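Local coordinates for protein alcohol dehydrogenase (Thermus sp., PDB 4CPD) that probably catalyses the NAD-dependent, zinc-dependent interconversion of alcohols and their aldehydes or ketones, as a thermostable medium-chain dehydrogenase, at residues G58-G63 against G151-T156; A147-D152 against A338-L343. All coordinates share one frame; numbering follows the deposited sequence.

Overall arrangement
From the N terminus the chain first supplies 58-63, which leads into strand 60-68 of the mixed sheet, then 147-152 and 151-156, which run together at G151 and D152 into helix 153-163, and finally 338-343, leading into strand 341-344. Interaction 1 closes a loop of 87 residues and interaction 2 one of 185; because the second opens where the first ends, the loops follow in series, overlapping in G151 and D152. In between lie the six strands of the nucleotide-binding sheet, so interaction 2 brings the returning chain back to the mixed sheet. The salt bridge between E60 and K340 joins the two contacts beside the zinc.

Interaction 1: G58-G63 against G151-T156; sequences GHEFVG and GDILST. With ZN (zinc ion), chain E; NAD (nicotinamide-adenine-dinucleotide), chain G.
The backbones of 58-63 and 151-156 come nearest at E60 and D152, whose CA atoms lie 6.5 Å apart; one segment runs into a strand while the other turns from a loop into a helix, and side chains fill the space between. A zinc ion joins them. NE2 of H59 binds it at 2.3 Å and OD2 of D152 at 1.9 Å, with a water and C38 completing the four ligands. Imidazole nitrogen and carboxylate oxygen are both good donors to zinc. Sharing the metal, and not a hydrogen bond, draws D152 OD2 up to the edge of the H59 ring, in its plane, 3.2 Å from CD2. The ring and carboxylate planes are turned 48° apart. D152 reaches the metal because its CG stands opposite the backbone N (chi1 179°).

E60 suits its place by having apolar methylenes to lay beside a zinc ligand, CG 3.5 Å from D152 OD2, while its carboxylate reaches K340 in a salt bridge that probably offsets the like charge of D152. Its OE2 also skims CG2 of I153, a branched apolar residue suited to packing on P179 and V180 of the next helix.

At the helix start, D152 O accepts both the backbone N and, at 2.9 Å, OG1 of T156, the hydroxyl sitting above the carbonyl plane. T156 then turns OG1 and CG2 toward the nicotinamide, OG1 3.4 Å from C4N of NAD. A valine here, lacking the hydroxyl, would probably leave D152 O with only the backbone N as donor in this turn and present only carbon to the nicotinamide ring.

Beyond the site, H59 rests on helix 39-45 and L154 packs between helices 179-190 and 295-307, while E60 and V62 bond through their backbones to strand 28-37.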
loop_
_atom_site.group_PDB
_atom_site.type_symbol
_atom_site.label_atom_id
_atom_site.label_comp_id
_atom_site.label_asym_id
_atom_site.label_seq_id
_atom_site.Cartn_x
_atom_site.Cartn_y
_atom_site.Cartn_z
ATOM N N GLY A 58 -20.424 -9.520 21.201
ATOM C CA GLY A 58 -20.619 -10.137 19.880
ATOM C C GLY A 58 -20.970 -9.173 18.754
ATOM O O GLY A 58 -21.701 -8.191 18.961
ATOM N N HIS A 59 -20.429 -9.439 17.559
ATOM C CA HIS A 59 -20.698 -8.609 16.385
ATOM C C HIS A 59 -20.924 -9.433 15.109
ATOM O O HIS A 59 -20.982 -8.872 14.005
ATOM C CB HIS A 59 -19.523 -7.668 16.175
ATOM C CG HIS A 59 -18.217 -8.373 16.188
ATOM N ND1 HIS A 59 -17.449 -8.459 17.327
ATOM C CD2 HIS A 59 -17.577 -9.081 15.233
ATOM C CE1 HIS A 59 -16.371 -9.171 17.061
ATOM N NE2 HIS A 59 -16.431 -9.565 15.799
ATOM N N GLU A 60 -21.030 -10.753 15.261
ATOM C CA GLU A 60 -21.370 -11.624 14.160
ATOM C C GLU A 60 -22.823 -12.147 14.287
ATOM O O GLU A 60 -23.144 -12.786 15.283
ATOM C CB GLU A 60 -20.443 -12.791 14.163
ATOM C CG GLU A 60 -19.011 -12.508 13.761
ATOM C CD GLU A 60 -18.172 -13.759 13.961
ATOM O OE1 GLU A 60 -17.945 -14.156 15.115
ATOM O OE2 GLU A 60 -17.753 -14.389 12.985
ATOM N N PHE A 61 -23.675 -11.861 13.290
ATOM C CA PHE A 61 -25.064 -12.274 13.348
ATOM C C PHE A 61 -25.733 -12.499 12.006
ATOM O O PHE A 61 -25.351 -11.930 10.977
ATOM C CB PHE A 61 -25.867 -11.225 14.080
ATOM C CG PHE A 61 -26.042 -9.952 13.310
ATOM C CD1 PHE A 61 -25.046 -9.022 13.267
ATOM C CD2 PHE A 61 -27.203 -9.703 12.634
ATOM C CE1 PHE A 61 -25.200 -7.855 12.551
ATOM C CE2 PHE A 61 -27.380 -8.538 11.913
ATOM C CZ PHE A 61 -26.374 -7.615 11.862
ATOM N N VAL A 62 -26.761 -13.330 12.056
ATOM C CA VAL A 62 -27.765 -13.431 10.996
ATOM C C VAL A 62 -29.112 -13.636 11.676
ATOM O O VAL A 62 -29.204 -14.328 12.693
ATOM C CB VAL A 62 -27.457 -14.604 10.019
ATOM C CG1 VAL A 62 -27.228 -15.898 10.785
ATOM C CG2 VAL A 62 -28.559 -14.732 8.958
ATOM N N GLY A 63 -30.152 -13.037 11.130
ATOM C CA GLY A 63 -31.465 -13.146 11.759
ATOM C C GLY A 63 -32.569 -12.577 10.926
ATOM O O GLY A 63 -32.408 -12.369 9.743
ATOM N N GLY A 151 -20.835 -11.010 6.988
ATOM C CA GLY A 151 -20.834 -9.840 7.837
ATOM C C GLY A 151 -19.500 -9.518 8.475
ATOM O O GLY A 151 -19.295 -8.351 8.904
ATOM N N ASP A 152 -18.593 -10.512 8.531
ATOM C CA ASP A 152 -17.312 -10.287 9.228
ATOM C C ASP A 152 -16.159 -11.030 8.588
ATOM O O ASP A 152 -15.518 -10.484 7.705
ATOM C CB ASP A 152 -17.484 -10.572 10.731
ATOM C CG ASP A 152 -16.247 -10.388 11.515
ATOM O OD1 ASP A 152 -15.176 -10.110 10.942
ATOM O OD2 ASP A 152 -16.341 -10.568 12.742
ATOM N N ILE A 153 -15.886 -12.256 9.001
ATOM C CA ILE A 153 -14.590 -12.858 8.650
ATOM C C ILE A 153 -14.345 -13.186 7.146
ATOM O O ILE A 153 -13.210 -13.142 6.680
ATOM C CB ILE A 153 -14.278 -14.083 9.500
ATOM C CG1 ILE A 153 -15.347 -15.151 9.323
ATOM C CG2 ILE A 153 -14.172 -13.711 10.973
ATOM C CD1 ILE A 153 -14.832 -16.503 9.774
ATOM N N LEU A 154 -15.403 -13.489 6.392
ATOM C CA LEU A 154 -15.257 -13.741 4.967
ATOM C C LEU A 154 -15.001 -12.440 4.209
ATOM O O LEU A 154 -14.119 -12.354 3.370
ATOM C CB LEU A 154 -16.486 -14.465 4.399
ATOM C CG LEU A 154 -16.450 -14.769 2.904
ATOM C CD1 LEU A 154 -15.155 -15.483 2.522
ATOM C CD2 LEU A 154 -17.636 -15.602 2.502
ATOM N N SER A 155 -15.779 -11.414 4.501
ATOM C CA SER A 155 -15.590 -10.127 3.825
ATOM C C SER A 155 -14.249 -9.483 4.211
ATOM O O SER A 155 -13.686 -8.725 3.446
ATOM C CB SER A 155 -16.755 -9.200 4.153
ATOM O OG SER A 155 -17.957 -9.702 3.605
ATOM N N THR A 156 -13.757 -9.808 5.397
ATOM C CA THR A 156 -12.462 -9.346 5.844
ATOM C C THR A 156 -11.357 -9.937 4.969
ATOM O O THR A 156 -10.504 -9.219 4.448
ATOM C CB THR A 156 -12.246 -9.696 7.343
ATOM O OG1 THR A 156 -13.139 -8.912 8.131
ATOM C CG2 THR A 156 -10.879 -9.380 7.793
HETATM ZN ZN ZN E . -15.070 -10.305 14.153
HETATM P PA NAD G . -7.699 -16.871 15.766
HETATM O O1A NAD G . -8.827 -17.878 16.001
HETATM O O2A NAD G . -6.881 -16.376 16.955
HETATM O O5B NAD G . -6.656 -17.347 14.624
HETATM C C5B NAD G . -5.269 -17.021 14.714
HETATM C C4B NAD G . -4.434 -18.115 14.055
HETATM O O4B NAD G . -3.091 -17.654 13.862
HETATM C C3B NAD G . -4.375 -19.372 14.931
HETATM O O3B NAD G . -4.547 -20.587 14.184
HETATM C C2B NAD G . -2.986 -19.343 15.502
HETATM O O2B NAD G . -2.495 -20.658 15.781
HETATM C C1B NAD G . -2.224 -18.657 14.386
HETATM N N9A NAD G . -0.991 -18.068 14.908
HETATM C C8A NAD G . -0.887 -17.380 16.063
HETATM N N7A NAD G . 0.401 -16.996 16.234
HETATM C C5A NAD G . 1.120 -17.438 15.176
HETATM C C6A NAD G . 2.525 -17.362 14.729
HETATM N N6A NAD G . 3.412 -16.710 15.498
HETATM N N1A NAD G . 2.891 -17.954 13.561
HETATM C C2A NAD G . 1.993 -18.605 12.795
HETATM N N3A NAD G . 0.689 -18.711 13.146
HETATM C C4A NAD G . 0.200 -18.157 14.298
HETATM O O3 NAD G . -8.305 -15.533 15.078
HETATM P PN NAD G . -9.225 -15.393 13.750
HETATM O O1N NAD G . -10.649 -15.537 14.251
HETATM O O2N NAD G . -8.651 -16.194 12.576
HETATM O O5D NAD G . -8.930 -13.851 13.361
HETATM C C5D NAD G . -7.705 -13.577 12.653
HETATM C C4D NAD G . -7.046 -12.239 12.977
HETATM O O4D NAD G . -7.659 -11.230 12.163
HETATM C C3D NAD G . -7.203 -11.789 14.431
HETATM O O3D NAD G . -6.032 -11.041 14.803
HETATM C C2D NAD G . -8.470 -10.931 14.402
HETATM O O2D NAD G . -8.620 -9.984 15.491
HETATM C C1D NAD G . -8.305 -10.272 13.031
HETATM N N1N NAD G . -9.556 -9.761 12.448
HETATM C C2N NAD G . -9.437 -8.575 11.844
HETATM C C3N NAD G . -10.516 -7.946 11.240
HETATM C C7N NAD G . -10.231 -6.625 10.586
HETATM O O7N NAD G . -11.098 -5.775 10.465
HETATM N N7N NAD G . -8.983 -6.427 10.117
HETATM C C4N NAD G . -11.770 -8.579 11.256
HETATM C C5N NAD G . -11.887 -9.822 11.890
HETATM C C6N NAD G . -10.755 -10.402 12.487
HETATM O O HOH W 1 -13.646 -8.333 13.688
#

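Interaction 2: A147-D152 against A338-L343; sequences AIFAGD and ALKVLL. With ZN (zinc ion), chain E.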
loop_
_atom_site.group_PDB
_atom_site.type_symbol
_atom_site.label_atom_id
_atom_site.label_comp_id
_atom_site.label_asym_id
_atom_site.label_seq_id
_atom_site.Cartn_x
_atom_site.Cartn_y
_atom_site.Cartn_z
ATOM N N ALA A 147 -24.602 -17.480 5.307
ATOM C CA ALA A 147 -24.668 -16.027 5.176
ATOM C C ALA A 147 -23.920 -15.292 6.263
ATOM O O ALA A 147 -23.351 -14.216 6.011
ATOM C CB ALA A 147 -26.112 -15.536 5.144
ATOM N N ILE A 148 -23.928 -15.832 7.469
ATOM C CA ILE A 148 -23.398 -15.064 8.598
ATOM C C ILE A 148 -21.959 -14.581 8.368
ATOM O O ILE A 148 -21.598 -13.490 8.769
ATOM C CB ILE A 148 -23.538 -15.810 9.934
ATOM C CG1 ILE A 148 -23.027 -14.944 11.082
ATOM C CG2 ILE A 148 -22.790 -17.133 9.916
ATOM C CD1 ILE A 148 -23.455 -15.450 12.437
ATOM N N PHE A 149 -21.183 -15.357 7.648
ATOM C CA PHE A 149 -19.772 -15.045 7.401
ATOM C C PHE A 149 -19.530 -13.791 6.564
ATOM O O PHE A 149 -18.511 -13.102 6.717
ATOM C CB PHE A 149 -19.110 -16.237 6.775
ATOM C CG PHE A 149 -19.074 -17.415 7.688
ATOM C CD1 PHE A 149 -20.132 -18.286 7.781
ATOM C CD2 PHE A 149 -18.012 -17.595 8.525
ATOM C CE1 PHE A 149 -20.098 -19.357 8.661
ATOM C CE2 PHE A 149 -17.962 -18.672 9.400
ATOM C CZ PHE A 149 -19.011 -19.560 9.464
ATOM N N ALA A 150 -20.509 -13.449 5.735
ATOM C CA ALA A 150 -20.441 -12.240 4.931
ATOM C C ALA A 150 -20.301 -10.970 5.770
ATOM O O ALA A 150 -19.733 -9.968 5.299
ATOM C CB ALA A 150 -21.667 -12.139 4.048
ATOM N N GLY A 151 -20.835 -11.010 6.988
ATOM C CA GLY A 151 -20.834 -9.840 7.837
ATOM C C GLY A 151 -19.500 -9.518 8.475
ATOM O O GLY A 151 -19.295 -8.351 8.904
ATOM N N ASP A 152 -18.593 -10.512 8.531
ATOM C CA ASP A 152 -17.312 -10.287 9.228
ATOM C C ASP A 152 -16.159 -11.030 8.588
ATOM O O ASP A 152 -15.518 -10.484 7.705
ATOM C CB ASP A 152 -17.484 -10.572 10.731
ATOM C CG ASP A 152 -16.247 -10.388 11.515
ATOM O OD1 ASP A 152 -15.176 -10.110 10.942
ATOM O OD2 ASP A 152 -16.341 -10.568 12.742
ATOM N N ALA A 338 -12.106 -25.526 19.805
ATOM C CA ALA A 338 -12.990 -25.263 18.672
ATOM C C ALA A 338 -12.261 -24.444 17.607
ATOM O O ALA A 338 -11.361 -23.658 17.905
ATOM C CB ALA A 338 -14.240 -24.537 19.128
ATOM N N LEU A 339 -12.669 -24.641 16.363
ATOM C CA LEU A 339 -12.181 -23.863 15.241
ATOM C C LEU A 339 -13.054 -22.616 15.007
ATOM O O LEU A 339 -12.554 -21.500 14.842
ATOM C CB LEU A 339 -12.189 -24.725 13.989
ATOM C CG LEU A 339 -11.596 -24.096 12.724
ATOM C CD1 LEU A 339 -10.142 -23.680 12.952
ATOM C CD2 LEU A 339 -11.696 -25.061 11.546
ATOM N N LYS A 340 -14.359 -22.832 14.968
ATOM C CA LYS A 340 -15.314 -21.758 14.893
ATOM C C LYS A 340 -16.575 -22.162 15.612
ATOM O O LYS A 340 -17.121 -23.240 15.359
ATOM C CB LYS A 340 -15.644 -21.425 13.444
ATOM C CG LYS A 340 -16.591 -20.233 13.264
ATOM C CD LYS A 340 -15.964 -18.909 13.723
ATOM C CE LYS A 340 -16.876 -17.733 13.441
ATOM N NZ LYS A 340 -16.204 -16.443 13.698
ATOM N N VAL A 341 -17.027 -21.276 16.498
ATOM C CA VAL A 341 -18.228 -21.497 17.285
ATOM C C VAL A 341 -19.361 -20.605 16.819
ATOM O O VAL A 341 -19.206 -19.382 16.693
ATOM C CB VAL A 341 -17.997 -21.217 18.780
ATOM C CG1 VAL A 341 -19.239 -21.601 19.579
ATOM C CG2 VAL A 341 -16.809 -22.004 19.295
ATOM N N LEU A 342 -20.502 -21.224 16.586
ATOM C CA LEU A 342 -21.710 -20.502 16.242
ATOM C C LEU A 342 -22.742 -20.763 17.330
ATOM O O LEU A 342 -22.914 -21.888 17.736
ATOM C CB LEU A 342 -22.209 -20.988 14.887
ATOM C CG LEU A 342 -22.139 -20.008 13.747
ATOM C CD1 LEU A 342 -20.788 -19.366 13.630
ATOM C CD2 LEU A 342 -22.516 -20.694 12.439
ATOM N N LEU A 343 -23.392 -19.715 17.816
ATOM C CA LEU A 343 -24.370 -19.825 18.901
ATOM C C LEU A 343 -25.799 -19.847 18.333
ATOM O O LEU A 343 -26.208 -18.940 17.609
ATOM C CB LEU A 343 -24.222 -18.656 19.870
ATOM C CG LEU A 343 -23.207 -18.740 21.028
ATOM C CD1 LEU A 343 -22.047 -19.676 20.758
ATOM C CD2 LEU A 343 -22.712 -17.336 21.388
HETATM ZN ZN ZN E . -15.070 -10.305 14.153
HETATM O O HOH W 1 -13.646 -8.333 13.688
#
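I148 and L342 meet through methyl groups, CG2 of the isoleucine lying 4.4 Å from CD2 of the leucine, and one residue on, the ring of F149 approaches the aliphatic part of K340, with CE2 4.3 Å from CE. Both touches are loose, and both suit their residues: branched aliphatic chains fill the buried interval between loop and strand, where the CA atoms of I148 and L342 are 9.5 Å apart, and the long lysine offers carbon to the phenyl while carrying its charge onward.

That charge is held by others. NZ of K340, besides its salt bridge to E60 OE2, forms a hydrogen bond with the carbonyl O of I37, so the buried ammonium is paired with a charge and a carbonyl. In the K340 side chain CG stands opposite the backbone N (chi1 -176°), and with the bend at chi2 (66°) the chain passes F149 and brings NZ to E60.

Further out, the loop is held by its own turns, A150 N bonding to A147 O at 3.0 Å. F149 also leans on P313. On the other side, L342 pairs through its backbone with H319 and L321, and V341 with I37. This is the catalytic domain of a zinc-containing medium-chain dehydrogenase, with its GroES-like core, where the C-terminal strand returns to the mixed sheet beside strand 28-37, whose end leads to the zinc ligand C38.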